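Local coordinates for aerobactin synthase IucA (PDB 5JM8), which probably catalyses an ATP-dependent, NRPS-independent condensation in the biosynthesis of the siderophore aerobactin, at residues D403-Q408 with V488-A493. Sequence-based numbering, arbitrary orientation.
Sequences DAYCHQ and VNSTFA. With ATP (adenosine-5'-triphosphate), chain I.
Tyr405 and Thr491 bring their CA atoms to 8.6 Å, the nearest approach of segments 403-408 and 488-493, carried by helices 394-420 and 475-500, and the side chain of Tyr405 spans the gap. Tyr405 does so with its CG anti to the backbone N (chi1 168°), which sends the ring out from its helix and brings its far end against the other. Thr491 OG1 lies at the edge of that ring, near its plane, 3.6 Å from Tyr405 CE2, while Thr491 CG2 packs 3.8 Å from Tyr405 CE2. The phenol donates to the threonine hydroxyl in a weak hydrogen bond, Tyr405 OH to Thr491 OG1 at 3.4 Å. The stronger partner of that hydroxyl is the carbonyl of Leu486 in its own helix. Beside them Ser490 CB rests 3.9 Å from Tyr405 OH, and Leu410 of helix 394-420 touches both Tyr405 and Thr491.

The contact illustrates how an irregular helix can serve a binding site. Both segments belong to the FhuF-like region of this NIS synthetase of the IucA/IucC family. Helix 475-500 is kinked here, with a wider pi-type turn at 488-491, and the chain folds tightly about Asn489 as an inverse gamma turn, closed by a weak bond from Ser490 N to Val488 O (3.1 Å). At this break Asn489 reads the adenine of ATP through both ends of its amide: Asn489 ND2 donates to ATP N1 at 3.0 Å, and Asn489 OD1 accepts from ATP N6 at 3.3 Å. The pair engages the Watson-Crick edge of adenine, N1 as acceptor and N6 as donor. The hydroxyl of Ser490, next in sequence, lies among the carbonyls of Asn489, Tyr485 and, more weakly, Ala426, and its one proton cannot serve all of them at once.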
# COMPACT_ATOMS: atom_id res chain seq x y z
N ASP A 403 -28.58 5.75 15.15
CA ASP A 403 -28.90 7.17 14.94
C ASP A 403 -28.22 7.71 13.69
O ASP A 403 -28.84 8.43 12.90
CB ASP A 403 -28.47 7.99 16.15
CG ASP A 403 -29.25 7.64 17.40
OD1 ASP A 403 -30.31 6.98 17.28
OD2 ASP A 403 -28.81 8.02 18.50
N ALA A 404 -26.95 7.35 13.50
CA ALA A 404 -26.20 7.79 12.33
C ALA A 404 -26.75 7.16 11.06
O ALA A 404 -26.68 7.76 9.98
CB ALA A 404 -24.73 7.45 12.50
N TYR A 405 -27.28 5.95 11.18
CA TYR A 405 -27.89 5.26 10.05
C TYR A 405 -29.12 6.04 9.56
O TYR A 405 -29.34 6.18 8.36
CB TYR A 405 -28.28 3.84 10.43
CG TYR A 405 -29.18 3.14 9.43
CD1 TYR A 405 -28.65 2.45 8.35
CD2 TYR A 405 -30.56 3.16 9.57
CE1 TYR A 405 -29.46 1.81 7.43
CE2 TYR A 405 -31.38 2.52 8.66
CZ TYR A 405 -30.83 1.85 7.59
OH TYR A 405 -31.65 1.21 6.69
N CYS A 406 -29.90 6.54 10.51
CA CYS A 406 -31.08 7.33 10.18
C CYS A 406 -30.71 8.63 9.47
O CYS A 406 -31.32 8.99 8.47
CB CYS A 406 -31.88 7.64 11.45
SG CYS A 406 -32.56 6.19 12.27
N HIS A 407 -29.71 9.32 10.01
CA HIS A 407 -29.29 10.61 9.46
C HIS A 407 -28.60 10.49 8.11
O HIS A 407 -28.77 11.34 7.24
CB HIS A 407 -28.36 11.32 10.44
CG HIS A 407 -29.04 11.88 11.65
ND1 HIS A 407 -28.75 11.46 12.93
CD2 HIS A 407 -30.00 12.83 11.77
CE1 HIS A 407 -29.50 12.13 13.79
NE2 HIS A 407 -30.27 12.97 13.11
N GLN A 408 -27.81 9.43 7.94
CA GLN A 408 -27.01 9.26 6.73
C GLN A 408 -27.74 8.51 5.62
O GLN A 408 -27.52 8.78 4.44
CB GLN A 408 -25.71 8.52 7.05
CG GLN A 408 -24.76 9.28 7.97
CD GLN A 408 -24.31 10.60 7.37
OE1 GLN A 408 -24.48 10.84 6.17
NE2 GLN A 408 -23.74 11.46 8.20
N VAL A 488 -38.89 -2.13 6.41
CA VAL A 488 -39.02 -3.55 6.68
C VAL A 488 -37.79 -4.29 6.18
O VAL A 488 -37.08 -4.92 6.96
CB VAL A 488 -40.28 -4.15 6.02
CG1 VAL A 488 -40.37 -5.66 6.27
CG2 VAL A 488 -41.53 -3.46 6.52
N ASN A 489 -37.53 -4.20 4.88
CA ASN A 489 -36.40 -4.89 4.28
C ASN A 489 -35.14 -4.03 4.28
O ASN A 489 -34.47 -3.88 3.26
CB ASN A 489 -36.74 -5.32 2.84
CG ASN A 489 -35.73 -6.29 2.26
OD1 ASN A 489 -34.98 -6.92 3.00
ND2 ASN A 489 -35.69 -6.40 0.94
N SER A 490 -34.82 -3.46 5.44
CA SER A 490 -33.65 -2.61 5.58
C SER A 490 -33.41 -2.22 7.03
O SER A 490 -32.54 -2.77 7.71
CB SER A 490 -33.79 -1.34 4.74
OG SER A 490 -33.18 -1.49 3.47
N THR A 491 -34.19 -1.25 7.50
CA THR A 491 -33.99 -0.67 8.82
C THR A 491 -34.23 -1.69 9.92
O THR A 491 -33.47 -1.76 10.88
CB THR A 491 -34.92 0.53 9.02
OG1 THR A 491 -34.76 1.45 7.93
CG2 THR A 491 -34.60 1.24 10.33
N PHE A 492 -35.28 -2.49 9.79
CA PHE A 492 -35.63 -3.44 10.83
C PHE A 492 -34.63 -4.61 10.87
O PHE A 492 -34.53 -5.30 11.88
CB PHE A 492 -37.06 -3.97 10.63
CG PHE A 492 -38.13 -2.92 10.84
CD1 PHE A 492 -37.85 -1.72 11.48
CD2 PHE A 492 -39.42 -3.15 10.40
CE1 PHE A 492 -38.83 -0.77 11.66
CE2 PHE A 492 -40.41 -2.19 10.58
CZ PHE A 492 -40.11 -1.01 11.21
N ALA A 493 -33.89 -4.81 9.78
CA ALA A 493 -32.83 -5.81 9.78
C ALA A 493 -31.68 -5.33 10.64
O ALA A 493 -30.99 -6.13 11.28
CB ALA A 493 -32.36 -6.10 8.37
PG ATP I . -27.65 -4.70 -8.74
O1G ATP I . -26.31 -5.20 -9.21
O2G ATP I . -27.63 -4.09 -7.36
O3G ATP I . -28.37 -3.85 -9.75
PB ATP I . -30.04 -6.33 -9.03
O1B ATP I . -30.14 -7.78 -9.42
O2B ATP I . -30.49 -5.26 -10.00
O3B ATP I . -28.53 -6.05 -8.53
PA ATP I . -32.32 -6.64 -7.32
O1A ATP I . -33.07 -6.75 -8.63
O2A ATP I . -32.87 -5.76 -6.22
O3A ATP I . -30.83 -6.13 -7.63
O5' ATP I . -32.08 -8.09 -6.69
C5' ATP I . -31.36 -8.18 -5.47
C4' ATP I . -30.56 -9.47 -5.36
O4' ATP I . -29.92 -9.50 -4.08
C3' ATP I . -31.42 -10.72 -5.47
O3' ATP I . -30.84 -11.61 -6.43
C2' ATP I . -31.43 -11.33 -4.09
O2' ATP I . -31.27 -12.75 -4.13
C1' ATP I . -30.25 -10.69 -3.37
N9 ATP I . -30.57 -10.35 -1.97
C8 ATP I . -29.91 -10.84 -0.91
N7 ATP I . -30.43 -10.35 0.25
C5 ATP I . -31.44 -9.54 -0.08
C6 ATP I . -32.41 -8.70 0.66
N6 ATP I . -32.36 -8.67 2.01
N1 ATP I . -33.32 -8.00 -0.06
C2 ATP I . -33.35 -8.04 -1.40
N3 ATP I . -32.50 -8.78 -2.13
C4 ATP I . -31.54 -9.54 -1.55